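Local coordinates for HmuY protein (Prevotella intermedia, PDB 6R2H), which probably binds heme as a hemophore-like member of the HmuY family, taking part in heme capture, at residues Q31-K36 with V128-N133; E84-G89 with G102-D107; K169-L174 with S184-F189. All blocks are in the same frame, centred on the assembly; numbering follows the deposited sequence.

Contact 1: residues Q31-K36 with V128-N133; sequences QAELGK and VKTMLN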
loop_
_atom_site.group_PDB
_atom_site.type_symbol
_atom_site.label_atom_id
_atom_site.label_comp_id
_atom_site.label_asym_id
_atom_site.label_seq_id
_atom_site.Cartn_x
_atom_site.Cartn_y
_atom_site.Cartn_z
ATOM N N GLN A 31 -8.744 8.824 2.454
ATOM C CA GLN A 31 -9.935 8.339 3.139
ATOM C C GLN A 31 -9.540 7.437 4.309
ATOM O O GLN A 31 -8.549 6.731 4.213
ATOM C CB GLN A 31 -10.826 7.613 2.127
ATOM C CG GLN A 31 -12.194 7.228 2.662
ATOM C CD GLN A 31 -13.016 6.556 1.590
ATOM O OE1 GLN A 31 -12.918 5.350 1.364
ATOM N NE2 GLN A 31 -13.841 7.332 0.906
ATOM N N ALA A 32 -10.316 7.454 5.401
ATOM C CA ALA A 32 -10.054 6.608 6.564
ATOM C C ALA A 32 -10.333 5.154 6.213
ATOM O O ALA A 32 -11.184 4.892 5.369
ATOM C CB ALA A 32 -10.917 7.023 7.737
ATOM N N GLU A 33 -9.611 4.232 6.860
ATOM C CA GLU A 33 -10.033 2.841 6.914
ATOM C C GLU A 33 -11.455 2.783 7.466
ATOM O O GLU A 33 -11.738 3.352 8.525
ATOM C CB GLU A 33 -9.131 2.031 7.849
ATOM C CG GLU A 33 -9.600 0.589 8.031
ATOM C CD GLU A 33 -9.797 -0.168 6.724
ATOM O OE1 GLU A 33 -8.859 -0.180 5.887
ATOM O OE2 GLU A 33 -10.892 -0.724 6.527
ATOM N N LEU A 34 -12.334 2.067 6.760
ATOM C CA LEU A 34 -13.751 2.125 7.071
ATOM C C LEU A 34 -14.189 0.876 7.816
ATOM O O LEU A 34 -15.262 0.873 8.412
ATOM C CB LEU A 34 -14.559 2.316 5.783
ATOM C CG LEU A 34 -14.425 3.701 5.143
ATOM C CD1 LEU A 34 -15.295 3.820 3.901
ATOM C CD2 LEU A 34 -14.744 4.809 6.140
ATOM N N GLY A 35 -13.340 -0.157 7.781
ATOM C CA GLY A 35 -13.656 -1.480 8.297
ATOM C C GLY A 35 -13.792 -1.494 9.817
ATOM O O GLY A 35 -13.306 -0.590 10.499
ATOM N N LYS A 36 -14.498 -2.519 10.315
ATOM C CA LYS A 36 -14.664 -2.700 11.744
ATOM C C LYS A 36 -13.293 -2.929 12.375
ATOM O O LYS A 36 -12.396 -3.517 11.759
ATOM C CB LYS A 36 -15.689 -3.794 12.058
ATOM C CG LYS A 36 -15.291 -5.227 11.730
ATOM C CD LYS A 36 -16.291 -6.250 12.240
ATOM C CE LYS A 36 -16.229 -7.580 11.512
ATOM N NZ LYS A 36 -17.570 -8.029 11.060
ATOM N N VAL A 128 -7.594 -3.916 11.646
ATOM C CA VAL A 128 -8.735 -4.099 10.753
ATOM C C VAL A 128 -8.375 -5.155 9.711
ATOM O O VAL A 128 -7.282 -5.126 9.139
ATOM C CB VAL A 128 -9.172 -2.768 10.104
ATOM C CG1 VAL A 128 -10.261 -2.933 9.057
ATOM C CG2 VAL A 128 -9.607 -1.761 11.146
ATOM N N LYS A 129 -9.303 -6.097 9.504
ATOM C CA LYS A 129 -9.147 -7.119 8.477
ATOM C C LYS A 129 -9.546 -6.532 7.124
ATOM O O LYS A 129 -10.693 -6.133 6.932
ATOM C CB LYS A 129 -9.935 -8.398 8.792
ATOM C CG LYS A 129 -9.547 -9.582 7.919
ATOM C CD LYS A 129 -10.290 -10.851 8.213
ATOM C CE LYS A 129 -10.197 -11.818 7.054
ATOM N NZ LYS A 129 -11.366 -12.732 6.997
ATOM N N THR A 130 -8.577 -6.472 6.202
ATOM C CA THR A 130 -8.787 -5.897 4.883
ATOM C C THR A 130 -8.133 -6.781 3.815
ATOM O O THR A 130 -7.994 -7.985 4.017
ATOM C CB THR A 130 -8.309 -4.443 4.857
ATOM O OG1 THR A 130 -8.703 -3.924 3.580
ATOM C CG2 THR A 130 -6.816 -4.321 5.096
ATOM N N MET A 131 -7.757 -6.176 2.677
ATOM C CA MET A 131 -7.067 -6.864 1.595
ATOM C C MET A 131 -5.774 -6.112 1.299
ATOM O O MET A 131 -5.793 -4.892 1.176
ATOM C CB MET A 131 -7.922 -6.860 0.325
ATOM C CG MET A 131 -9.178 -7.708 0.417
ATOM S SD MET A 131 -8.817 -9.473 0.373
ATOM C CE MET A 131 -8.752 -9.798 -1.386
ATOM N N LEU A 132 -4.651 -6.832 1.196
ATOM C CA LEU A 132 -3.401 -6.199 0.796
ATOM C C LEU A 132 -2.789 -7.007 -0.334
ATOM O O LEU A 132 -3.089 -8.189 -0.468
ATOM C CB LEU A 132 -2.416 -6.172 1.970
ATOM C CG LEU A 132 -2.711 -5.226 3.129
ATOM C CD1 LEU A 132 -1.495 -5.148 4.040
ATOM C CD2 LEU A 132 -3.099 -3.830 2.657
ATOM N N ASN A 133 -1.911 -6.361 -1.109
ATOM C CA ASN A 133 -1.137 -7.048 -2.128
ATOM C C ASN A 133 0.279 -7.268 -1.608
ATOM O O ASN A 133 1.027 -6.304 -1.415
ATOM C CB ASN A 133 -1.053 -6.270 -3.441
ATOM C CG ASN A 133 -0.419 -7.100 -4.535
ATOM O OD1 ASN A 133 0.802 -7.266 -4.578
ATOM N ND2 ASN A 133 -1.251 -7.629 -5.419
HETATM O O HOH W 1 -12.432 -6.152 10.145
#
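E33 and V128 meet tip to tip where the loop that carries the chain from strand 28-32 of the four-stranded sheet to strand 37-42 passes strand 124-132, the neighbour of 37-42 in the nine-stranded antiparallel sheet of this HmuY-family protein. The contact shows how a loop can pack against a strand without one direct hydrogen bond between them. Its tight part is the packing of E33, G35 and K36 against the branched end of V128. With E33 CG anti to the backbone N (chi1 175°) and the chain then bent at chi2, the carboxylate lies close to the valine, OE2 coming 3.4 Å from V128 CG1. The same methyl sits 3.8 Å from G35 CA, while V128 CG2 packs at 3.4 Å against K36 O. E33 OE1 accepts from W18 NE1 of strand 17-21. On the solvent side, where the K36 and K129 side chains are exposed, the two backbones are joined through a water that donates to K36 O at 3.1 Å and accepts from K129 N at 3.2 Å. Within the loop, G35 N reaches E33 OE2 on the anti side, 17° out of the carboxylate plane, at 2.8 Å.

Contact 2: residues E84-G89 with G102-D107; sequences EVLMTG and GNYVAD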
loop_
_atom_site.group_PDB
_atom_site.type_symbol
_atom_site.label_atom_id
_atom_site.label_comp_id
_atom_site.label_asym_id
_atom_site.label_seq_id
_atom_site.Cartn_x
_atom_site.Cartn_y
_atom_site.Cartn_z
ATOM N N GLU A 84 -3.039 -7.470 -10.292
ATOM C CA GLU A 84 -2.047 -8.489 -10.019
ATOM C C GLU A 84 -0.674 -7.862 -10.201
ATOM O O GLU A 84 -0.489 -7.076 -11.126
ATOM C CB GLU A 84 -2.212 -9.639 -11.009
ATOM C CG GLU A 84 -3.487 -10.432 -10.822
ATOM C CD GLU A 84 -3.667 -11.541 -11.840
ATOM O OE1 GLU A 84 -3.673 -11.237 -13.063
ATOM O OE2 GLU A 84 -3.786 -12.707 -11.403
ATOM N N VAL A 85 0.270 -8.224 -9.321
ATOM C CA VAL A 85 1.550 -7.531 -9.233
ATOM C C VAL A 85 2.688 -8.541 -9.390
ATOM O O VAL A 85 2.603 -9.667 -8.892
ATOM C CB VAL A 85 1.689 -6.745 -7.911
ATOM C CG1 VAL A 85 3.044 -6.063 -7.770
ATOM C CG2 VAL A 85 0.564 -5.740 -7.733
ATOM N N LEU A 86 3.742 -8.112 -10.098
ATOM C CA LEU A 86 4.986 -8.850 -10.186
ATOM C C LEU A 86 6.126 -7.863 -9.989
ATOM O O LEU A 86 6.234 -6.901 -10.742
ATOM C CB LEU A 86 5.094 -9.509 -11.567
ATOM C CG LEU A 86 6.481 -10.085 -11.872
ATOM C CD1 LEU A 86 6.723 -11.387 -11.108
ATOM C CD2 LEU A 86 6.669 -10.291 -13.371
ATOM N N MET A 87 6.966 -8.118 -8.981
ATOM C CA MET A 87 8.199 -7.375 -8.805
ATOM C C MET A 87 9.219 -7.910 -9.811
ATOM O O MET A 87 9.699 -9.026 -9.664
ATOM C CB MET A 87 8.720 -7.548 -7.376
ATOM C CG MET A 87 9.929 -6.691 -7.070
ATOM S SD MET A 87 10.581 -6.871 -5.384
ATOM C CE MET A 87 10.937 -8.628 -5.318
ATOM N N THR A 88 9.512 -7.138 -10.866
ATOM C CA THR A 88 10.403 -7.614 -11.919
ATOM C C THR A 88 11.850 -7.484 -11.450
ATOM O O THR A 88 12.098 -6.968 -10.353
ATOM C CB THR A 88 10.234 -6.833 -13.231
ATOM O OG1 THR A 88 10.958 -5.611 -13.086
ATOM C CG2 THR A 88 8.790 -6.554 -13.596
ATOM N N GLY A 89 12.787 -7.921 -12.306
ATOM C CA GLY A 89 14.214 -7.770 -12.054
ATOM C C GLY A 89 14.788 -6.481 -12.651
ATOM O O GLY A 89 15.958 -6.163 -12.435
ATOM N N GLY A 102 5.391 -13.789 -16.127
ATOM C CA GLY A 102 5.855 -14.184 -14.806
ATOM C C GLY A 102 4.697 -14.472 -13.855
ATOM O O GLY A 102 3.557 -14.611 -14.290
ATOM N N ASN A 103 5.007 -14.566 -12.559
ATOM C CA ASN A 103 4.004 -14.943 -11.579
ATOM C C ASN A 103 3.442 -13.700 -10.895
ATOM O O ASN A 103 4.051 -13.146 -9.977
ATOM C CB ASN A 103 4.512 -16.046 -10.648
ATOM C CG ASN A 103 4.872 -17.287 -11.440
ATOM O OD1 ASN A 103 5.822 -17.992 -11.107
ATOM N ND2 ASN A 103 4.138 -17.545 -12.514
ATOM N N TYR A 104 2.272 -13.274 -11.378
ATOM C CA TYR A 104 1.612 -12.083 -10.877
ATOM C C TYR A 104 0.813 -12.438 -9.619
ATOM O O TYR A 104 0.190 -13.495 -9.568
ATOM C CB TYR A 104 0.801 -11.460 -12.014
ATOM C CG TYR A 104 1.643 -10.696 -12.999
ATOM C CD1 TYR A 104 2.424 -11.352 -13.940
ATOM C CD2 TYR A 104 1.656 -9.309 -13.006
ATOM C CE1 TYR A 104 3.211 -10.655 -14.846
ATOM C CE2 TYR A 104 2.416 -8.592 -13.917
ATOM C CZ TYR A 104 3.198 -9.271 -14.835
ATOM O OH TYR A 104 3.961 -8.571 -15.714
ATOM N N VAL A 105 0.840 -11.551 -8.612
ATOM C CA VAL A 105 0.238 -11.848 -7.316
ATOM C C VAL A 105 -1.011 -10.998 -7.094
ATOM O O VAL A 105 -0.926 -9.777 -7.188
ATOM C CB VAL A 105 1.240 -11.643 -6.165
ATOM C CG1 VAL A 105 0.634 -12.111 -4.847
ATOM C CG2 VAL A 105 2.581 -12.316 -6.433
ATOM N N ALA A 106 -2.145 -11.647 -6.772
ATOM C CA ALA A 106 -3.399 -10.968 -6.452
ATOM C C ALA A 106 -3.406 -10.511 -4.991
ATOM O O ALA A 106 -2.602 -10.984 -4.190
ATOM C CB ALA A 106 -4.571 -11.885 -6.731
ATOM N N ASP A 107 -4.320 -9.589 -4.655
ATOM C CA ASP A 107 -4.522 -9.164 -3.273
ATOM C C ASP A 107 -5.102 -10.323 -2.466
ATOM O O ASP A 107 -5.870 -11.122 -2.990
ATOM C CB ASP A 107 -5.419 -7.925 -3.174
ATOM C CG ASP A 107 -4.827 -6.661 -3.777
ATOM O OD1 ASP A 107 -3.893 -6.786 -4.596
ATOM O OD2 ASP A 107 -5.337 -5.561 -3.450
#
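L86 lies across the ring of Y104 at about a right angle, a CH-π contact between strand 83-87 and the loop residue just before the weakly bonded start of strand 105-115, and a clear case of how an aromatic side chain can cover the neighbouring chain. L86 CB stands 3.6 Å from the ring centroid and only 8° off the ring normal, so the methylene is over the middle of the face. L86 CG is anti to the backbone N (chi1 169°), and chi2 of 75° then sends the methyls different ways: CD2 stays with the ring, 3.8 Å from Y104 CE1, whereas CD1 meets the backbone, 3.4 Å from N103 O. CD2 also reaches the CA of G102.

The edge of the ring is used differently. E84 O lies near the ring plane, 3.6 Å from Y104 CD2, and the CB atoms of E84 and Y104 pack at 3.7 Å. At the far end the phenol OH is hydrogen-bonded to P100 O, which ties the tip of the ring to the loop leading into its own segment.

V85 and V105 supply the backbone frame as an antiparallel hydrogen-bonded pair. V85 N donates to V105 O at 2.9 Å, and V105 N returns a bond to V85 O at 2.6 Å. CA-H···O contacts from E84 to V105 O and from Y104 to V85 O add to this pairing.

Strand 83-87 runs between strands 105-115 and 155-160 in the large sheet, and E84 and L86 make backbone bonds to K159 and A157 of the latter. Y104 reaches over strand 83-87 to touch those same two residues, while V85 packs on F156 and on T80 of strand 77-80.

Contact 3: residues K169-L174 with S184-F189; sequences KFKDNL and SFDYKF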
loop_
_atom_site.group_PDB
_atom_site.type_symbol
_atom_site.label_atom_id
_atom_site.label_comp_id
_atom_site.label_asym_id
_atom_site.label_seq_id
_atom_site.Cartn_x
_atom_site.Cartn_y
_atom_site.Cartn_z
ATOM N N LYS A 169 8.232 2.393 -10.411
ATOM C CA LYS A 169 9.475 2.326 -9.662
ATOM C C LYS A 169 9.392 3.312 -8.500
ATOM O O LYS A 169 9.188 4.504 -8.721
ATOM C CB LYS A 169 10.652 2.614 -10.599
ATOM C CG LYS A 169 12.021 2.774 -9.947
ATOM C CD LYS A 169 13.072 3.193 -10.949
ATOM C CE LYS A 169 14.443 3.398 -10.339
ATOM N NZ LYS A 169 14.936 2.135 -9.745
ATOM N N PHE A 170 9.542 2.798 -7.272
ATOM C CA PHE A 170 9.411 3.593 -6.058
ATOM C C PHE A 170 10.671 4.423 -5.817
ATOM O O PHE A 170 11.782 3.971 -6.073
ATOM C CB PHE A 170 8.996 2.698 -4.889
ATOM C CG PHE A 170 7.587 2.180 -5.023
ATOM C CD1 PHE A 170 6.508 2.911 -4.536
ATOM C CD2 PHE A 170 7.328 0.982 -5.682
ATOM C CE1 PHE A 170 5.206 2.444 -4.674
ATOM C CE2 PHE A 170 6.025 0.512 -5.828
ATOM C CZ PHE A 170 4.967 1.250 -5.328
ATOM N N LYS A 171 10.476 5.650 -5.328
ATOM C CA LYS A 171 11.569 6.569 -5.032
ATOM C C LYS A 171 11.803 6.711 -3.524
ATOM O O LYS A 171 12.910 6.465 -3.075
ATOM C CB LYS A 171 11.375 7.934 -5.706
ATOM C CG LYS A 171 11.091 7.925 -7.204
ATOM C CD LYS A 171 12.331 7.865 -8.092
ATOM C CE LYS A 171 12.900 6.466 -8.256
ATOM N NZ LYS A 171 14.371 6.455 -8.471
ATOM N N ASP A 172 10.791 7.105 -2.738
ATOM C CA ASP A 172 11.018 7.480 -1.342
ATOM C C ASP A 172 9.877 6.986 -0.452
ATOM O O ASP A 172 8.733 6.926 -0.913
ATOM C CB ASP A 172 11.094 9.001 -1.143
ATOM C CG ASP A 172 12.029 9.747 -2.073
ATOM O OD1 ASP A 172 13.245 9.742 -1.799
ATOM O OD2 ASP A 172 11.517 10.357 -3.041
ATOM N N ASN A 173 10.192 6.678 0.826
ATOM C CA ASN A 173 9.179 6.322 1.814
ATOM C C ASN A 173 9.189 7.312 2.979
ATOM O O ASN A 173 8.433 7.154 3.943
ATOM C CB ASN A 173 9.297 4.874 2.296
ATOM C CG ASN A 173 10.570 4.600 3.081
ATOM O OD1 ASN A 173 11.631 5.137 2.761
ATOM N ND2 ASN A 173 10.480 3.787 4.127
ATOM N N LEU A 174 10.054 8.330 2.875
ATOM C CA LEU A 174 10.204 9.367 3.884
ATOM C C LEU A 174 10.307 10.724 3.189
ATOM O O LEU A 174 10.609 10.798 1.987
ATOM C CB LEU A 174 11.475 9.090 4.698
ATOM C CG LEU A 174 11.413 7.855 5.591
ATOM C CD1 LEU A 174 12.798 7.302 5.885
ATOM C CD2 LEU A 174 10.666 8.158 6.873
ATOM N N SER A 184 6.397 7.957 -2.775
ATOM C CA SER A 184 6.869 8.632 -3.974
ATOM C C SER A 184 7.304 7.587 -5.001
ATOM O O SER A 184 7.998 6.645 -4.629
ATOM C CB SER A 184 8.009 9.519 -3.625
ATOM O OG SER A 184 8.310 10.374 -4.707
ATOM N N PHE A 185 6.883 7.730 -6.269
ATOM C CA PHE A 185 7.313 6.821 -7.325
ATOM C C PHE A 185 7.187 7.458 -8.704
ATOM O O PHE A 185 6.478 8.446 -8.884
ATOM C CB PHE A 185 6.509 5.517 -7.312
ATOM C CG PHE A 185 5.006 5.668 -7.367
ATOM C CD1 PHE A 185 4.341 5.762 -8.588
ATOM C CD2 PHE A 185 4.253 5.695 -6.201
ATOM C CE1 PHE A 185 2.959 5.881 -8.649
ATOM C CE2 PHE A 185 2.872 5.813 -6.260
ATOM C CZ PHE A 185 2.227 5.900 -7.483
ATOM N N ASP A 186 7.889 6.865 -9.671
ATOM C CA ASP A 186 7.700 7.160 -11.083
ATOM C C ASP A 186 7.016 5.964 -11.719
ATOM O O ASP A 186 7.152 4.845 -11.215
ATOM C CB ASP A 186 9.027 7.403 -11.801
ATOM C CG ASP A 186 9.843 8.526 -11.190
ATOM O OD1 ASP A 186 9.232 9.520 -10.753
ATOM O OD2 ASP A 186 11.076 8.386 -11.135
ATOM N N TYR A 187 6.298 6.215 -12.822
ATOM C CA TYR A 187 5.510 5.156 -13.424
ATOM C C TYR A 187 5.147 5.444 -14.878
ATOM O O TYR A 187 5.105 6.588 -15.317
ATOM C CB TYR A 187 4.215 4.952 -12.641
ATOM C CG TYR A 187 3.221 6.086 -12.682
ATOM C CD1 TYR A 187 3.365 7.178 -11.842
ATOM C CD2 TYR A 187 2.105 6.041 -13.512
ATOM C CE1 TYR A 187 2.434 8.201 -11.833
ATOM C CE2 TYR A 187 1.164 7.060 -13.516
ATOM C CZ TYR A 187 1.333 8.144 -12.671
ATOM O OH TYR A 187 0.426 9.169 -12.652
ATOM N N LYS A 188 4.845 4.367 -15.597
ATOM C CA LYS A 188 4.289 4.475 -16.925
ATOM C C LYS A 188 2.927 3.808 -16.871
ATOM O O LYS A 188 2.794 2.723 -16.313
ATOM C CB LYS A 188 5.177 3.763 -17.949
ATOM C CG LYS A 188 6.574 4.342 -18.131
ATOM C CD LYS A 188 7.339 3.657 -19.257
ATOM C CE LYS A 188 8.770 4.127 -19.389
ATOM N NZ LYS A 188 9.515 3.343 -20.399
ATOM N N PHE A 189 1.931 4.477 -17.462
ATOM C CA PHE A 189 0.586 3.938 -17.533
ATOM C C PHE A 189 0.332 3.385 -18.934
ATOM O O PHE A 189 0.685 4.020 -19.926
ATOM C CB PHE A 189 -0.435 4.990 -17.104
ATOM C CG PHE A 189 -1.832 4.446 -16.951
ATOM C CD1 PHE A 189 -2.149 3.623 -15.885
ATOM C CD2 PHE A 189 -2.822 4.743 -17.878
ATOM C CE1 PHE A 189 -3.432 3.117 -15.748
ATOM C CE2 PHE A 189 -4.096 4.218 -17.752
ATOM C CZ PHE A 189 -4.406 3.432 -16.669
#
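F170 stands opposite F185 as an antiparallel non-hydrogen-bonded pair in a β-hairpin of strands 165-174 and 181-190, whose pairing illustrates how a regular ladder gives way to a classic β bulge. Backbone bonds come first. K169 and D186 form the adjoining hydrogen-bonded pair: K169 N donates to D186 O at 2.8 Å, nearly straight at 171°, and D186 N returns a bond to K169 O at 2.9 Å. Further along, K171 and D172 both stand opposite S184. Its carbonyl O takes a firm bond from K171 N at 2.8 Å and a weak one from D172 N, and S184 N bonds weakly to D172 O, so the pairing slackens at the bulge.

Aromatic packing occupies one face of the sheet. The side chains of F170 and F185 run side by side, pointing the same way, but their ring planes are inclined at 63° with centroids 5.4 Å apart, an oblique pairing that brings F170 CE1 within 3.7 Å of F185 CD2. At its base, F185 CB lies 3.2 Å from K169 O.

Polar side chains gather on the face of D186 and S184. The K171 chain, bent at chi2 and chi3, lays CD 3.3 Å from D186 OD2, yet NZ remains 4.7 Å from that oxygen; opposite charges are therefore near each other without a salt bridge. D186 OD1 has a weak bond to H7, and D172 OD2 binds a glycerol, probably from the crystallisation liquor. K169 NZ turns away to G153 O and T91 O.

In the large sheet the hairpin lies between strands 155-160 and 6-11: F170 meets F156 of the former and also W139, and F185 meets F8 of the latter.

Overall arrangement
All three contacts reach the large antiparallel sheet, but at different places. Contacts 1 and 3 are partly buried and lie on opposite sides of the chain's centre; contact 2 is at the surface. Contact 1 sets the connection between the two sheets against a strand and relies on packing and a water. Contact 3 pairs two strands of a hairpin, with phenylalanines on one face and charges on the other, and contact 2 joins a strand to the weakly bonded start of another through one bonded pair, V85 with V105, next to a tyrosine ring that packs on a leucine. Contacts 1 and 2 touch: N133 ND2 probably bonds V105 O and D107 OD1. Strand 155-160 separates the sheet strands of contacts 2 and 3.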